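Local coordinates for protein importin subunit beta-1 (Saccharomyces cerevisiae, PDB 5OWU) that carries proteins into the nucleus together with importin alpha, the adaptor that recognises the classical nuclear localization signal of the cargo, at residues A516-F521 / Q573-T578; A506-D511 / S543-D548. All blocks are in the same frame, centred on the assembly; numbering follows the deposited sequence.

Interaction 1: residues A516-F521 / Q573-T578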
loop_
_atom_site.group_PDB
_atom_site.type_symbol
_atom_site.label_atom_id
_atom_site.label_comp_id
_atom_site.label_asym_id
_atom_site.label_seq_id
_atom_site.Cartn_x
_atom_site.Cartn_y
_atom_site.Cartn_z
ATOM N N ALA A 516 17.165 8.776 15.428
ATOM C CA ALA A 516 18.023 7.876 16.197
ATOM C C ALA A 516 17.406 7.479 17.537
ATOM O O ALA A 516 17.604 6.349 17.994
ATOM C CB ALA A 516 19.393 8.521 16.410
ATOM N N ARG A 517 16.667 8.376 18.188
ATOM C CA ARG A 517 16.109 8.035 19.494
ATOM C C ARG A 517 14.903 7.106 19.357
ATOM O O ARG A 517 14.834 6.059 20.015
ATOM C CB ARG A 517 15.742 9.319 20.247
ATOM C CG ARG A 517 15.188 9.094 21.645
ATOM C CD ARG A 517 15.056 10.418 22.393
ATOM N NE ARG A 517 14.058 11.305 21.800
ATOM C CZ ARG A 517 13.938 12.599 22.088
ATOM N NH1 ARG A 517 14.765 13.169 22.950
ATOM N NH2 ARG A 517 12.992 13.333 21.513
ATOM N N ALA A 518 13.957 7.459 18.484
ATOM C CA ALA A 518 12.805 6.594 18.242
ATOM C C ALA A 518 13.233 5.202 17.791
ATOM O O ALA A 518 12.691 4.190 18.264
ATOM C CB ALA A 518 11.887 7.231 17.197
ATOM N N SER A 519 14.209 5.127 16.880
ATOM C CA SER A 519 14.704 3.830 16.437
ATOM C C SER A 519 15.222 3.020 17.613
ATOM O O SER A 519 14.956 1.813 17.713
ATOM C CB SER A 519 15.795 4.020 15.380
ATOM O OG SER A 519 15.245 4.631 14.226
ATOM N N ALA A 520 15.929 3.673 18.543
ATOM C CA ALA A 520 16.415 2.942 19.707
ATOM C C ALA A 520 15.247 2.392 20.509
ATOM O O ALA A 520 15.257 1.224 20.920
ATOM C CB ALA A 520 17.292 3.840 20.576
ATOM N N PHE A 521 14.203 3.206 20.699
ATOM C CA PHE A 521 13.042 2.703 21.423
ATOM C C PHE A 521 12.435 1.519 20.687
ATOM O O PHE A 521 12.068 0.511 21.311
ATOM C CB PHE A 521 12.015 3.816 21.624
ATOM C CG PHE A 521 12.292 4.680 22.830
ATOM C CD1 PHE A 521 12.002 4.218 24.105
ATOM C CD2 PHE A 521 12.832 5.946 22.688
ATOM C CE1 PHE A 521 12.245 5.004 25.218
ATOM C CE2 PHE A 521 13.080 6.733 23.797
ATOM C CZ PHE A 521 12.783 6.256 25.069
ATOM N N GLN A 573 7.241 10.633 24.149
ATOM C CA GLN A 573 6.327 9.975 25.077
ATOM C C GLN A 573 5.622 8.801 24.408
ATOM O O GLN A 573 5.372 7.774 25.046
ATOM C CB GLN A 573 5.311 10.977 25.619
ATOM C CG GLN A 573 5.942 12.045 26.488
ATOM C CD GLN A 573 4.915 12.961 27.104
ATOM O OE1 GLN A 573 4.075 13.523 26.407
ATOM N NE2 GLN A 573 4.975 13.115 28.418
ATOM N N SER A 574 5.291 8.940 23.123
ATOM C CA SER A 574 4.733 7.824 22.365
ATOM C C SER A 574 5.708 6.645 22.313
ATOM O O SER A 574 5.327 5.500 22.583
ATOM C CB SER A 574 4.361 8.309 20.960
ATOM O OG SER A 574 3.978 7.241 20.111
ATOM N N ASN A 575 6.977 6.908 21.977
ATOM C CA ASN A 575 7.988 5.847 21.972
ATOM C C ASN A 575 8.042 5.140 23.317
ATOM O O ASN A 575 8.045 3.896 23.394
ATOM C CB ASN A 575 9.373 6.420 21.639
ATOM C CG ASN A 575 9.426 7.136 20.295
ATOM O OD1 ASN A 575 10.296 7.983 20.079
ATOM N ND2 ASN A 575 8.506 6.810 19.394
ATOM N N ILE A 576 8.083 5.931 24.395
ATOM C CA ILE A 576 8.149 5.369 25.740
ATOM C C ILE A 576 6.929 4.501 26.011
ATOM O O ILE A 576 7.041 3.386 26.525
ATOM C CB ILE A 576 8.270 6.497 26.781
ATOM C CG1 ILE A 576 9.620 7.210 26.639
ATOM C CG2 ILE A 576 8.114 5.950 28.203
ATOM C CD1 ILE A 576 9.685 8.530 27.378
ATOM N N LEU A 577 5.740 5.018 25.707
ATOM C CA LEU A 577 4.520 4.288 26.033
ATOM C C LEU A 577 4.419 2.993 25.231
ATOM O O LEU A 577 3.923 1.984 25.737
ATOM C CB LEU A 577 3.298 5.184 25.801
ATOM C CG LEU A 577 3.158 6.334 26.811
ATOM C CD1 LEU A 577 2.218 7.407 26.307
ATOM C CD2 LEU A 577 2.700 5.832 28.172
ATOM N N THR A 578 4.896 2.993 23.986
ATOM C CA THR A 578 4.906 1.761 23.196
ATOM C C THR A 578 5.780 0.699 23.861
ATOM O O THR A 578 5.345 -0.447 24.076
ATOM C CB THR A 578 5.386 2.072 21.775
ATOM O OG1 THR A 578 4.512 3.050 21.187
ATOM C CG2 THR A 578 5.398 0.813 20.895
HETATM O O HOH W 1 11.887 10.094 20.189
#
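The phenyl ring of Phe521 has the backbone N of Ile576 over one face, 4.2 Å above the ring plane and offset toward the rim, while CB of Asn575 comes in obliquely, 3.6 Å from Phe521 CG. The setting is the boundary between two consecutive HEAT repeats: helix 516-530 closes HEAT 12, helix 563-586 closes HEAT 13, and the two run almost parallel, their segment axes 9.6 Å apart and inclined by 9°, a worked example of how neighbouring HEAT repeats stack through equivalent helices. CB of Phe521 already points toward helix 563-586, and with CG anti to the carbonyl carbon (chi1 -84°) the ring lies along Asn575 and Ile576. Side by side with it and pointing the same way, Ile576 lays CG1 3.7 Å from Phe521 CZ, and the same isoleucine also packs against Lys549, Leu550 and Thr553 of helix 536-553.

Next to this apolar pair, on the Ala518 side, the interface turns polar. The Asn575 side chain crosses the phenyl group at about a right angle, the amide plane tilted 36° from the ring, and sets OD1 3.4 Å from Ala518 CB; a methyl this small lets the amide come close to the helix. At its other end, ND2 donates to Glu571 one turn earlier in the same helix, which fixes the flip of the amide and leaves the oxygen facing helix 516-530. There a water joins the two repeats: it accepts from Arg517 NE at 3.0 Å, lying in the guanidinium plane at its edge, and donates to Asn575 OD1 at 2.6 Å.

Interaction 2: residues A506-D511 / S543-D548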
loop_
_atom_site.group_PDB
_atom_site.type_symbol
_atom_site.label_atom_id
_atom_site.label_comp_id
_atom_site.label_asym_id
_atom_site.label_seq_id
_atom_site.Cartn_x
_atom_site.Cartn_y
_atom_site.Cartn_z
ATOM N N ALA A 506 21.055 5.214 23.620
ATOM C CA ALA A 506 20.552 5.929 22.454
ATOM C C ALA A 506 19.142 6.429 22.702
ATOM O O ALA A 506 18.761 7.495 22.199
ATOM C CB ALA A 506 20.590 5.029 21.213
ATOM N N ALA A 507 18.367 5.695 23.498
ATOM C CA ALA A 507 17.034 6.162 23.838
ATOM C C ALA A 507 17.094 7.377 24.747
ATOM O O ALA A 507 16.153 8.175 24.759
ATOM C CB ALA A 507 16.238 5.037 24.492
ATOM N N ASN A 508 18.195 7.547 25.477
ATOM C CA ASN A 508 18.399 8.693 26.348
ATOM C C ASN A 508 18.975 9.897 25.616
ATOM O O ASN A 508 19.390 10.860 26.268
ATOM C CB ASN A 508 19.319 8.315 27.512
ATOM C CG ASN A 508 18.566 7.822 28.713
ATOM O OD1 ASN A 508 17.479 8.309 29.025
ATOM N ND2 ASN A 508 19.139 6.843 29.405
ATOM N N ARG A 509 19.024 9.868 24.288
ATOM C CA ARG A 509 19.458 11.044 23.553
ATOM C C ARG A 509 18.562 12.235 23.886
ATOM O O ARG A 509 17.380 12.083 24.209
ATOM C CB ARG A 509 19.442 10.779 22.045
ATOM C CG ARG A 509 20.641 9.970 21.538
ATOM C CD ARG A 509 20.567 9.757 20.025
ATOM N NE ARG A 509 20.475 11.032 19.317
ATOM C CZ ARG A 509 21.509 11.705 18.818
ATOM N NH1 ARG A 509 22.746 11.225 18.919
ATOM N NH2 ARG A 509 21.300 12.867 18.207
ATOM N N ILE A 510 19.144 13.434 23.810
ATOM C CA ILE A 510 18.406 14.652 24.114
ATOM C C ILE A 510 17.439 14.992 22.989
ATOM O O ILE A 510 16.391 15.605 23.226
ATOM C CB ILE A 510 19.392 15.800 24.401
ATOM C CG1 ILE A 510 19.893 15.694 25.845
ATOM C CG2 ILE A 510 18.736 17.169 24.170
ATOM C CD1 ILE A 510 21.073 16.601 26.167
ATOM N N ASP A 511 17.745 14.574 21.766
ATOM C CA ASP A 511 16.903 14.861 20.613
ATOM C C ASP A 511 16.673 13.583 19.817
ATOM O O ASP A 511 17.282 12.543 20.077
ATOM C CB ASP A 511 17.534 15.940 19.721
ATOM C CG ASP A 511 18.836 15.480 19.083
ATOM O OD1 ASP A 511 18.790 14.548 18.255
ATOM O OD2 ASP A 511 19.900 16.046 19.412
ATOM N N SER A 543 12.335 -2.272 31.861
ATOM C CA SER A 543 11.130 -1.828 32.553
ATOM C C SER A 543 11.436 -0.606 33.408
ATOM O O SER A 543 10.845 0.470 33.229
ATOM C CB SER A 543 10.578 -2.974 33.398
ATOM O OG SER A 543 9.487 -2.542 34.190
ATOM N N THR A 544 12.421 -0.748 34.304
ATOM C CA THR A 544 12.877 0.365 35.128
ATOM C C THR A 544 13.157 1.593 34.282
ATOM O O THR A 544 12.744 2.708 34.631
ATOM C CB THR A 544 14.137 -0.047 35.900
ATOM O OG1 THR A 544 13.818 -1.106 36.803
ATOM C CG2 THR A 544 14.723 1.121 36.693
ATOM N N PHE A 545 13.838 1.408 33.149
ATOM C CA PHE A 545 14.232 2.554 32.344
ATOM C C PHE A 545 13.012 3.287 31.806
ATOM O O PHE A 545 12.943 4.522 31.866
ATOM C CB PHE A 545 15.145 2.120 31.195
ATOM C CG PHE A 545 15.249 3.145 30.094
ATOM C CD1 PHE A 545 15.997 4.296 30.268
ATOM C CD2 PHE A 545 14.580 2.967 28.900
ATOM C CE1 PHE A 545 16.082 5.242 29.259
ATOM C CE2 PHE A 545 14.666 3.906 27.891
ATOM C CZ PHE A 545 15.407 5.038 28.066
ATOM N N VAL A 546 12.025 2.551 31.289
ATOM C CA VAL A 546 10.955 3.244 30.580
ATOM C C VAL A 546 10.031 3.939 31.573
ATOM O O VAL A 546 9.671 5.108 31.391
ATOM C CB VAL A 546 10.196 2.284 29.641
ATOM C CG1 VAL A 546 11.123 1.819 28.512
ATOM C CG2 VAL A 546 9.600 1.098 30.401
ATOM N N MET A 547 9.688 3.261 32.668
ATOM C CA MET A 547 8.864 3.887 33.697
ATOM C C MET A 547 9.511 5.178 34.183
ATOM O O MET A 547 8.932 6.267 34.056
ATOM C CB MET A 547 8.623 2.895 34.839
ATOM C CG MET A 547 7.745 1.725 34.392
ATOM S SD MET A 547 7.244 0.532 35.648
ATOM C CE MET A 547 8.819 0.012 36.332
ATOM N N ASP A 548 10.744 5.086 34.693
ATOM C CA ASP A 548 11.481 6.284 35.078
ATOM C C ASP A 548 11.477 7.308 33.948
ATOM O O ASP A 548 11.218 8.498 34.165
ATOM C CB ASP A 548 12.915 5.912 35.465
ATOM C CG ASP A 548 12.982 4.992 36.682
ATOM O OD1 ASP A 548 11.941 4.424 37.073
ATOM O OD2 ASP A 548 14.089 4.825 37.241
#
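Phe545 pushes the far end of its ring into the corner where helix 496-507 ends, overlapping Ala507 and Asn508 together. The methyl of Ala507 sits obliquely to the ring, its CB 3.7 Å from Phe545 CZ. The Asn508 and Phe545 side chains come at each other from opposite directions, and the amide plane stands 81° from the ring. The amide oxygen lies at the ring's edge, in its plane, with Asn508 OD1 3.4 Å from Phe545 CE1, an approach that would set the partly negative oxygen against the slightly positive C-H rim. ND2 is almost as near, 3.5 Å from the same CE1, so the whole amide is set crosswise against one corner of the ring.

What extends the phenyl group this far is a chi1 of 162°, which places CG opposite the backbone N and carries the ring outward from helix 536-553. Asn508 is the first residue to leave helical geometry, and its OD1, besides touching the ring, accepts a hydrogen bond from the ammonium group of Lys549, also on helix 536-553. Beyond the turn a salt bridge, Arg509 NH2 to Asp511 OD1 at 3.0 Å, spans Ile510 within the loop. A serine in place of Phe545 would probably open a gap beside the Ala507 methyl and leave the Asn508 amide without the ring edge it rests on. The contact is the first-helix counterpart of the pairing between second helices, joining the first helices of HEAT 12 and HEAT 13, with helix 516-530 alongside: Leu524 packs on Phe545, and Phe521 on Ala507.

Both interactions join HEAT 12 to HEAT 13, each through a different pair of equivalent helices: interaction 1 links the second helices, interaction 2 the end of one first helix to the other. Both are partly buried, but interaction 1 has no exposed residue among those that touch and buries 202 Å² against 121 Å², whereas interaction 2 lies nearer the surface. Interaction 1 combines a buried apolar pair with a water-bridged polar margin; interaction 2 rests on one aromatic ring whose outer end meets both a buried alanine and an exposed asparagine. Arg517 connects them: its NE serves the water of interaction 1, while NH1 reaches Arg509 O, probably as a hydrogen bond of 3.1 Å.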